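Local coordinates for alginate biosynthesis protein AlgX (Pseudomonas aeruginosa, PDB 4KNC) that helps make the exopolysaccharide alginate, protecting the polymer from degradation as it crosses the periplasm and taking part in its O-acetylation, at residues N377-Q382 / S405-Q410; V92-L97 / L134-E139; N234-L239 / P290-I295. All blocks are in the same frame, centred on the assembly; numbering follows the deposited sequence.

Interaction 1: N377-Q382 / S405-Q410; sequences NGRREQ and SDWADQ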
loop_
_atom_site.group_PDB
_atom_site.type_symbol
_atom_site.label_atom_id
_atom_site.label_comp_id
_atom_site.label_asym_id
_atom_site.label_seq_id
_atom_site.Cartn_x
_atom_site.Cartn_y
_atom_site.Cartn_z
ATOM N N ASN A 377 1.393 12.961 33.721
ATOM C CA ASN A 377 2.737 13.007 34.289
ATOM C C ASN A 377 3.656 13.985 33.556
ATOM O O ASN A 377 4.879 13.926 33.688
ATOM C CB ASN A 377 3.347 11.611 34.246
ATOM C CG ASN A 377 3.204 10.972 32.889
ATOM O OD1 ASN A 377 3.805 11.422 31.917
ATOM N ND2 ASN A 377 2.386 9.929 32.806
ATOM N N GLY A 378 3.065 14.874 32.767
ATOM C CA GLY A 378 3.826 15.881 32.058
ATOM C C GLY A 378 4.525 15.397 30.797
ATOM O O GLY A 378 5.108 16.203 30.078
ATOM N N ARG A 379 4.486 14.093 30.526
ATOM C CA ARG A 379 5.067 13.571 29.286
ATOM C C ARG A 379 4.177 13.882 28.092
ATOM O O ARG A 379 2.986 14.157 28.244
ATOM C CB ARG A 379 5.303 12.061 29.368
ATOM C CG ARG A 379 6.659 11.661 29.924
ATOM C CD ARG A 379 7.761 11.886 28.902
ATOM N NE ARG A 379 9.046 11.385 29.378
ATOM C CZ ARG A 379 9.980 12.137 29.955
ATOM N NH1 ARG A 379 9.780 13.439 30.124
ATOM N NH2 ARG A 379 11.119 11.589 30.361
ATOM N N ARG A 380 4.760 13.821 26.900
ATOM C CA ARG A 380 4.048 14.177 25.685
ATOM C C ARG A 380 4.438 13.255 24.534
ATOM O O ARG A 380 5.548 12.731 24.498
ATOM C CB ARG A 380 4.377 15.616 25.309
ATOM C CG ARG A 380 5.873 15.862 25.169
ATOM C CD ARG A 380 6.188 17.304 24.832
ATOM N NE ARG A 380 5.660 17.689 23.530
ATOM C CZ ARG A 380 5.804 18.898 22.996
ATOM N NH1 ARG A 380 6.457 19.845 23.658
ATOM N NH2 ARG A 380 5.292 19.162 21.799
ATOM N N GLU A 381 3.522 13.054 23.595
ATOM C CA GLU A 381 3.857 12.364 22.357
ATOM C C GLU A 381 3.498 13.255 21.185
ATOM O O GLU A 381 2.410 13.817 21.144
ATOM C CB GLU A 381 3.112 11.034 22.229
ATOM C CG GLU A 381 3.785 10.097 21.240
ATOM C CD GLU A 381 2.821 9.261 20.414
ATOM O OE1 GLU A 381 1.728 8.891 20.902
ATOM O OE2 GLU A 381 3.177 8.968 19.258
ATOM N N GLN A 382 4.407 13.391 20.228
ATOM C CA GLN A 382 4.086 14.122 19.016
ATOM C C GLN A 382 3.912 13.176 17.834
ATOM O O GLN A 382 4.884 12.655 17.291
ATOM C CB GLN A 382 5.155 15.164 18.718
ATOM C CG GLN A 382 5.213 16.262 19.747
ATOM C CD GLN A 382 6.302 17.258 19.461
ATOM O OE1 GLN A 382 7.159 17.512 20.306
ATOM N NE2 GLN A 382 6.277 17.836 18.267
ATOM N N SER A 405 6.584 0.205 25.221
ATOM C CA SER A 405 6.980 -0.429 26.475
ATOM C C SER A 405 6.599 0.349 27.741
ATOM O O SER A 405 6.209 -0.248 28.747
ATOM C CB SER A 405 8.486 -0.716 26.460
ATOM N N ASP A 406 6.695 1.675 27.686
ATOM C CA ASP A 406 6.515 2.494 28.882
ATOM C C ASP A 406 5.451 3.576 28.723
ATOM O O ASP A 406 5.427 4.541 29.484
ATOM C CB ASP A 406 7.841 3.150 29.280
ATOM N N TRP A 407 4.573 3.421 27.739
ATOM C CA TRP A 407 3.577 4.454 27.464
ATOM C C TRP A 407 2.136 3.973 27.646
ATOM O O TRP A 407 1.237 4.771 27.926
ATOM C CB TRP A 407 3.778 5.028 26.057
ATOM C CG TRP A 407 5.027 5.845 25.925
ATOM C CD1 TRP A 407 6.292 5.380 25.717
ATOM C CD2 TRP A 407 5.131 7.276 25.992
ATOM N NE1 TRP A 407 7.177 6.430 25.654
ATOM C CE2 TRP A 407 6.489 7.604 25.815
ATOM C CE3 TRP A 407 4.206 8.311 26.183
ATOM C CZ2 TRP A 407 6.947 8.923 25.826
ATOM C CZ3 TRP A 407 4.665 9.622 26.190
ATOM C CH2 TRP A 407 6.022 9.913 26.014
ATOM N N ALA A 408 1.924 2.668 27.502
ATOM C CA ALA A 408 0.588 2.082 27.556
ATOM C C ALA A 408 -0.137 2.353 28.876
ATOM O O ALA A 408 -1.364 2.280 28.958
ATOM C CB ALA A 408 0.666 0.583 27.295
ATOM N N ASP A 409 0.640 2.681 29.899
ATOM C CA ASP A 409 0.135 2.825 31.254
ATOM C C ASP A 409 -0.344 4.242 31.591
ATOM O O ASP A 409 -1.153 4.426 32.502
ATOM C CB ASP A 409 1.231 2.406 32.231
ATOM N N GLN A 410 0.153 5.237 30.859
ATOM C CA GLN A 410 -0.073 6.636 31.224
ATOM C C GLN A 410 -1.537 7.062 31.160
ATOM O O GLN A 410 -2.319 6.514 30.381
ATOM C CB GLN A 410 0.788 7.561 30.365
ATOM C CG GLN A 410 2.240 7.124 30.257
ATOM C CD GLN A 410 2.924 6.990 31.610
ATOM O OE1 GLN A 410 2.531 7.627 32.589
ATOM N NE2 GLN A 410 3.960 6.161 31.666
#
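The six-membered end of the Trp407 indole reaches over to the backbone of 377-382, where CH2 comes within 3.2 Å of Arg380 O. The same ring atom meets the aliphatic part of Arg379, with CH2 3.9 Å from Arg379 CD and 4.0 Å from Arg379 CB. The two side chains cross at about a right angle, and the Arg379 guanidinium plane is turned 33° from the ring. Glu381 CB is more distant, 4.5 Å from Trp407 CZ3, and the acid beyond it is engaged by Arg311 in a salt bridge. All this sits on the surface of the C-terminal carbohydrate-binding module, where the start of strand 380-386, an outermost strand of one of its two antiparallel sheets, meets the loop leading into strand 412-418. Arg402 makes a cation-pi contact with the indole. A type I beta turn from Trp407 to Gln410 shapes the loop, and Gln410 NE2 donates to Asp406 O at 3.1 Å, with the acceptor in its amide plane. In the facing segment Asn377 CG stands between the backbone N and the carbonyl carbon (chi1 49°); Asn377 OD1 accepts from Arg379 N at 3.1 Å, an Asx turn leading into the strand.

Interaction 2: V92-L97 / L134-E139; sequences VNREKL and LFDEKE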
loop_
_atom_site.group_PDB
_atom_site.type_symbol
_atom_site.label_atom_id
_atom_site.label_comp_id
_atom_site.label_asym_id
_atom_site.label_seq_id
_atom_site.Cartn_x
_atom_site.Cartn_y
_atom_site.Cartn_z
ATOM N N VAL A 92 13.014 -10.583 -12.303
ATOM C CA VAL A 92 12.199 -11.048 -13.424
ATOM C C VAL A 92 12.918 -10.880 -14.759
ATOM O O VAL A 92 12.960 -11.796 -15.596
ATOM C CB VAL A 92 10.837 -10.337 -13.472
ATOM C CG1 VAL A 92 10.075 -10.756 -14.708
ATOM C CG2 VAL A 92 10.018 -10.654 -12.221
ATOM N N ASN A 93 13.491 -9.701 -14.954
ATOM C CA ASN A 93 14.117 -9.367 -16.222
ATOM C C ASN A 93 15.642 -9.369 -16.157
ATOM O O ASN A 93 16.301 -8.617 -16.881
ATOM C CB ASN A 93 13.587 -8.033 -16.740
ATOM C CG ASN A 93 12.174 -8.146 -17.293
ATOM O OD1 ASN A 93 11.233 -7.527 -16.772
ATOM N ND2 ASN A 93 12.018 -8.934 -18.363
ATOM N N ARG A 94 16.184 -10.208 -15.273
ATOM C CA ARG A 94 17.613 -10.526 -15.264
ATOM C C ARG A 94 18.263 -10.551 -16.659
ATOM O O ARG A 94 19.294 -9.918 -16.873
ATOM C CB ARG A 94 17.849 -11.876 -14.581
ATOM C CG ARG A 94 19.320 -12.245 -14.441
ATOM C CD ARG A 94 19.504 -13.689 -14.012
ATOM N NE ARG A 94 20.871 -13.936 -13.566
ATOM C CZ ARG A 94 21.348 -15.134 -13.252
ATOM N NH1 ARG A 94 20.564 -16.198 -13.342
ATOM N NH2 ARG A 94 22.604 -15.268 -12.850
ATOM N N GLU A 95 17.655 -11.264 -17.605
ATOM C CA GLU A 95 18.291 -11.491 -18.911
ATOM C C GLU A 95 18.489 -10.238 -19.764
ATOM O O GLU A 95 19.223 -10.273 -20.750
ATOM C CB GLU A 95 17.562 -12.578 -19.720
ATOM C CG GLU A 95 17.621 -13.989 -19.087
ATOM C CD GLU A 95 19.036 -14.424 -18.679
ATOM O OE1 GLU A 95 19.992 -14.169 -19.432
ATOM O OE2 GLU A 95 19.201 -15.032 -17.600
ATOM N N LYS A 96 17.846 -9.134 -19.393
ATOM C CA LYS A 96 18.025 -7.881 -20.130
ATOM C C LYS A 96 19.306 -7.148 -19.713
ATOM O O LYS A 96 19.708 -6.164 -20.339
ATOM C CB LYS A 96 16.806 -6.980 -19.946
ATOM C CG LYS A 96 15.481 -7.649 -20.330
ATOM C CD LYS A 96 15.381 -7.884 -21.828
ATOM C CE LYS A 96 13.978 -8.343 -22.211
ATOM N NZ LYS A 96 13.828 -8.537 -23.681
ATOM N N LEU A 97 19.943 -7.634 -18.652
ATOM C CA LEU A 97 21.202 -7.070 -18.167
ATOM C C LEU A 97 22.352 -7.250 -19.160
ATOM O O LEU A 97 22.347 -8.174 -19.970
ATOM C CB LEU A 97 21.579 -7.720 -16.832
ATOM C CG LEU A 97 20.629 -7.328 -15.696
ATOM C CD1 LEU A 97 20.967 -8.072 -14.442
ATOM C CD2 LEU A 97 20.682 -5.807 -15.465
ATOM N N LEU A 134 8.028 -16.889 -12.454
ATOM C CA LEU A 134 8.161 -15.841 -13.464
ATOM C C LEU A 134 9.565 -15.251 -13.535
ATOM O O LEU A 134 9.838 -14.405 -14.387
ATOM C CB LEU A 134 7.152 -14.714 -13.215
ATOM C CG LEU A 134 5.710 -15.174 -13.057
ATOM C CD1 LEU A 134 4.794 -13.960 -12.883
ATOM C CD2 LEU A 134 5.306 -16.032 -14.269
ATOM N N PHE A 135 10.446 -15.680 -12.636
ATOM C CA PHE A 135 11.785 -15.091 -12.549
ATOM C C PHE A 135 12.659 -15.487 -13.732
ATOM O O PHE A 135 12.451 -16.533 -14.354
ATOM C CB PHE A 135 12.502 -15.522 -11.271
ATOM C CG PHE A 135 11.912 -14.961 -10.008
ATOM C CD1 PHE A 135 10.766 -14.183 -10.034
ATOM C CD2 PHE A 135 12.512 -15.228 -8.787
ATOM C CE1 PHE A 135 10.225 -13.679 -8.859
ATOM C CE2 PHE A 135 11.984 -14.729 -7.617
ATOM C CZ PHE A 135 10.840 -13.953 -7.646
ATOM N N ASP A 136 13.651 -14.651 -14.017
ATOM C CA ASP A 136 14.597 -14.898 -15.096
ATOM C C ASP A 136 13.863 -15.252 -16.387
ATOM O O ASP A 136 14.249 -16.172 -17.096
ATOM C CB ASP A 136 15.550 -16.038 -14.707
ATOM C CG ASP A 136 16.890 -15.918 -15.387
ATOM O OD1 ASP A 136 17.011 -15.033 -16.256
ATOM O OD2 ASP A 136 17.818 -16.685 -15.051
ATOM N N GLU A 137 12.786 -14.534 -16.668
ATOM C CA GLU A 137 11.871 -14.915 -17.736
ATOM C C GLU A 137 12.523 -14.806 -19.107
ATOM O O GLU A 137 13.461 -14.026 -19.306
ATOM C CB GLU A 137 10.642 -14.002 -17.719
ATOM C CG GLU A 137 10.950 -12.605 -18.289
ATOM C CD GLU A 137 9.725 -11.712 -18.408
ATOM O OE1 GLU A 137 8.647 -12.056 -17.861
ATOM O OE2 GLU A 137 9.847 -10.658 -19.058
ATOM N N LYS A 138 12.011 -15.590 -20.051
ATOM C CA LYS A 138 12.219 -15.315 -21.471
ATOM C C LYS A 138 10.861 -15.254 -22.158
ATOM O O LYS A 138 10.226 -16.278 -22.413
ATOM C CB LYS A 138 13.127 -16.358 -22.120
ATOM C CG LYS A 138 14.562 -16.300 -21.614
ATOM N N GLU A 139 10.410 -14.034 -22.419
ATOM C CA GLU A 139 9.072 -13.781 -22.926
ATOM C C GLU A 139 9.190 -12.758 -24.022
ATOM O O GLU A 139 10.078 -11.919 -23.980
ATOM C CB GLU A 139 8.202 -13.180 -21.825
ATOM C CG GLU A 139 7.904 -14.135 -20.687
ATOM C CD GLU A 139 6.909 -15.211 -21.078
ATOM O OE1 GLU A 139 6.162 -15.011 -22.059
ATOM O OE2 GLU A 139 6.874 -16.253 -20.392
HETATM O O HOH W 1 14.906 -12.268 -17.733
#
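Glu137 lies across Val92 and Asn93, in the C-terminal part of helix 89-93; a short 3-10 segment at Glu95 and Lys96 comes next in the chain. This is in the SGNH hydrolase-like domain, and the partner is an irregular loop that runs between helices 107-123 and 153-169. Glu137 CB packs near Val92 O, and CG sits between its backbone N and carbonyl carbon (chi1 75°), which puts CG beside Val92 O, at 3.5 Å. CD and OE1 then pass the methyl Val92 CG1, with OE1 3.7 Å from it. The remaining tip oxygen, OE2, takes a hydrogen bond from Asn93 ND2 at 2.9 Å, the donor lying above the carboxylate plane and the two flat groups 85° apart. Arg158 forms a salt bridge to OE1, and Tyr143 N donates to OE2, so both oxygens of the partly exposed acid are held. Asn93 OD1 accepts from Tyr144 N, which fixes the flip of its amide; its side chain is about 10 Å from that of Asp148, an inferred active-site residue. One residue back, Asp136 faces two side chains. Arg94, extended with CG anti to its backbone N, makes a long salt bridge from NH1 to Asp136 OD2 at 3.3 Å, while Glu95 OE2 stands 2.6 Å from Asp136 OD1, their carboxylates nearly coplanar. Arg94, and Lys102 paired with Glu95, probably ease this crowding of acids. Val92 O accepts from Glu137 N at 2.9 Å and also from a water, which donates as well to Glu137 O and accepts from Glu95 N at 2.9 Å.

Interaction 3: N234-L239 / P290-I295; sequences NPQIAL and PPKILI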
loop_
_atom_site.group_PDB
_atom_site.type_symbol
_atom_site.label_atom_id
_atom_site.label_comp_id
_atom_site.label_asym_id
_atom_site.label_seq_id
_atom_site.Cartn_x
_atom_site.Cartn_y
_atom_site.Cartn_z
ATOM N N ASN A 234 -23.322 -9.945 -3.811
ATOM C CA ASN A 234 -22.390 -8.819 -3.690
ATOM C C ASN A 234 -20.931 -9.238 -3.928
ATOM O O ASN A 234 -20.569 -10.374 -3.640
ATOM C CB ASN A 234 -22.526 -8.157 -2.315
ATOM C CG ASN A 234 -23.861 -7.444 -2.130
ATOM O OD1 ASN A 234 -24.848 -7.744 -2.808
ATOM N ND2 ASN A 234 -23.892 -6.493 -1.202
ATOM N N PRO A 235 -20.095 -8.323 -4.465
ATOM C CA PRO A 235 -18.644 -8.549 -4.560
ATOM C C PRO A 235 -18.024 -8.760 -3.186
ATOM O O PRO A 235 -18.432 -8.114 -2.224
ATOM C CB PRO A 235 -18.122 -7.248 -5.187
ATOM C CG PRO A 235 -19.276 -6.763 -6.006
ATOM C CD PRO A 235 -20.492 -7.083 -5.152
ATOM N N GLN A 236 -17.041 -9.649 -3.102
ATOM C CA GLN A 236 -16.547 -10.132 -1.817
ATOM C C GLN A 236 -15.029 -10.037 -1.723
ATOM O O GLN A 236 -14.438 -10.464 -0.725
ATOM C CB GLN A 236 -16.979 -11.589 -1.626
ATOM C CG GLN A 236 -18.488 -11.769 -1.541
ATOM C CD GLN A 236 -19.071 -11.051 -0.343
ATOM O OE1 GLN A 236 -18.410 -10.917 0.688
ATOM N NE2 GLN A 236 -20.303 -10.568 -0.475
ATOM N N ILE A 237 -14.405 -9.497 -2.773
ATOM C CA ILE A 237 -12.947 -9.365 -2.844
ATOM C C ILE A 237 -12.552 -7.917 -3.153
ATOM O O ILE A 237 -13.062 -7.321 -4.095
ATOM C CB ILE A 237 -12.331 -10.289 -3.923
ATOM C CG1 ILE A 237 -12.793 -11.741 -3.722
ATOM C CG2 ILE A 237 -10.809 -10.188 -3.882
ATOM C CD1 ILE A 237 -12.122 -12.741 -4.665
ATOM N N ALA A 238 -11.649 -7.366 -2.348
ATOM C CA ALA A 238 -11.213 -5.984 -2.487
ATOM C C ALA A 238 -9.719 -5.940 -2.697
ATOM O O ALA A 238 -8.979 -6.742 -2.134
ATOM C CB ALA A 238 -11.583 -5.187 -1.248
ATOM N N LEU A 239 -9.284 -4.994 -3.517
ATOM C CA LEU A 239 -7.888 -4.835 -3.847
ATOM C C LEU A 239 -7.418 -3.474 -3.365
ATOM O O LEU A 239 -8.011 -2.445 -3.701
ATOM C CB LEU A 239 -7.701 -4.947 -5.361
ATOM C CG LEU A 239 -6.320 -4.643 -5.941
ATOM C CD1 LEU A 239 -5.242 -5.538 -5.338
ATOM C CD2 LEU A 239 -6.363 -4.788 -7.452
ATOM N N PRO A 290 -17.845 -5.763 4.899
ATOM C CA PRO A 290 -16.428 -6.144 4.778
ATOM C C PRO A 290 -16.207 -7.264 3.766
ATOM O O PRO A 290 -17.023 -8.181 3.665
ATOM C CB PRO A 290 -16.061 -6.616 6.195
ATOM C CG PRO A 290 -17.373 -6.939 6.863
ATOM C CD PRO A 290 -18.376 -5.991 6.254
ATOM N N PRO A 291 -15.100 -7.196 3.021
ATOM C CA PRO A 291 -14.816 -8.250 2.045
ATOM C C PRO A 291 -14.456 -9.535 2.760
ATOM O O PRO A 291 -13.986 -9.473 3.893
ATOM C CB PRO A 291 -13.577 -7.720 1.329
ATOM C CG PRO A 291 -12.855 -6.930 2.408
ATOM C CD PRO A 291 -13.972 -6.261 3.184
ATOM N N LYS A 292 -14.673 -10.676 2.110
ATOM C CA LYS A 292 -14.192 -11.959 2.608
ATOM C C LYS A 292 -12.683 -12.033 2.395
ATOM O O LYS A 292 -11.956 -12.652 3.169
ATOM C CB LYS A 292 -14.857 -13.097 1.828
ATOM C CG LYS A 292 -16.372 -13.084 1.884
ATOM C CD LYS A 292 -16.866 -13.583 3.232
ATOM C CE LYS A 292 -18.385 -13.567 3.316
ATOM N NZ LYS A 292 -18.914 -12.172 3.393
ATOM N N ILE A 293 -12.224 -11.404 1.318
ATOM C CA ILE A 293 -10.817 -11.441 0.941
ATOM C C ILE A 293 -10.305 -10.026 0.622
ATOM O O ILE A 293 -10.952 -9.254 -0.094
ATOM C CB ILE A 293 -10.567 -12.373 -0.279
ATOM C CG1 ILE A 293 -11.159 -13.767 -0.043
ATOM C CG2 ILE A 293 -9.067 -12.464 -0.602
ATOM C CD1 ILE A 293 -10.909 -14.734 -1.180
ATOM N N LEU A 294 -9.152 -9.698 1.181
ATOM C CA LEU A 294 -8.501 -8.418 0.944
ATOM C C LEU A 294 -7.149 -8.687 0.302
ATOM O O LEU A 294 -6.297 -9.355 0.896
ATOM C CB LEU A 294 -8.311 -7.666 2.269
ATOM C CG LEU A 294 -7.587 -6.312 2.236
ATOM C CD1 LEU A 294 -8.333 -5.314 1.365
ATOM C CD2 LEU A 294 -7.433 -5.767 3.651
ATOM N N ILE A 295 -6.962 -8.194 -0.913
ATOM C CA ILE A 295 -5.686 -8.337 -1.603
ATOM C C ILE A 295 -4.859 -7.049 -1.472
ATOM O O ILE A 295 -5.345 -5.957 -1.750
ATOM C CB ILE A 295 -5.904 -8.626 -3.099
ATOM C CG1 ILE A 295 -6.792 -9.857 -3.287
ATOM C CG2 ILE A 295 -4.571 -8.824 -3.819
ATOM C CD1 ILE A 295 -7.242 -10.015 -4.719
#
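Gln236 O is gripped by two consecutive amides of the facing segment: Ile293 N donates at 3.2 Å with an N-H...O angle of 160°, and Lys292 N lies nearer, at 2.9 Å, but makes only a weak, bent bond. From there 237-239 and 293-295 run as parallel neighbours, inner strands of the parallel sheet of the SGNH hydrolase-like alpha/beta domain, their axes 18° apart. Ala238 carries the pairing with both its polar backbone atoms, taking up Ile293 O through its N and receiving Ile295 N on its O at 2.8 Å. On either flank the sheet continues, with Leu264 bonding the backbone of Ile237 and Leu239, and Glu80 that of Lys292 and Leu294. One face is greasy with isoleucine and leucine: Ile237 and Ile293 lie side by side pointing the same way, Ile237 CG2 touches Ile295 CD1 at 3.7 Å, and Leu239 CD1 meets Ile295 CG2. On the other face Ala238 CB fits against Pro291 CB at 4.1 Å and near Leu294 CD1, and Tyr280 of helix 275-282 covers all three residues. Leu239 shares the isoleucine face; the side chain of Leu239 is about 11 Å from that of Ser243, the inferred nucleophile, which follows shortly after this strand. At the other end, before the strands begin, Gln236 and Lys292 lie alongside each other. Lys292 bends at chi2 (-76°) and again at chi4, and its NZ donates to Gln236 OE1 at 3.0 Å from above the amide plane. The same carbonyl oxygen rests 3.2 Å from Lys292 CG, while Gln236 NE2 turns back to Asn234 O.

Interaction 3 is the buried one of the three, regular strand pairing with apolar faces in the middle of the SGNH hydrolase-like domain's parallel sheet. Interaction 2 belongs to the same domain, with nearest atoms about 14 Å away, but joins the C-terminal part of a helix to an irregular loop; it is only partly buried and leans on charged groups and a bridging water. Interaction 1 is in the other domain, at the surface of the carbohydrate-binding module, where an indole lies against an arginine and a strand backbone. Its centre is 51 Å from that of interaction 2, on the opposite side of the chain's centre. The three share no helix or strand.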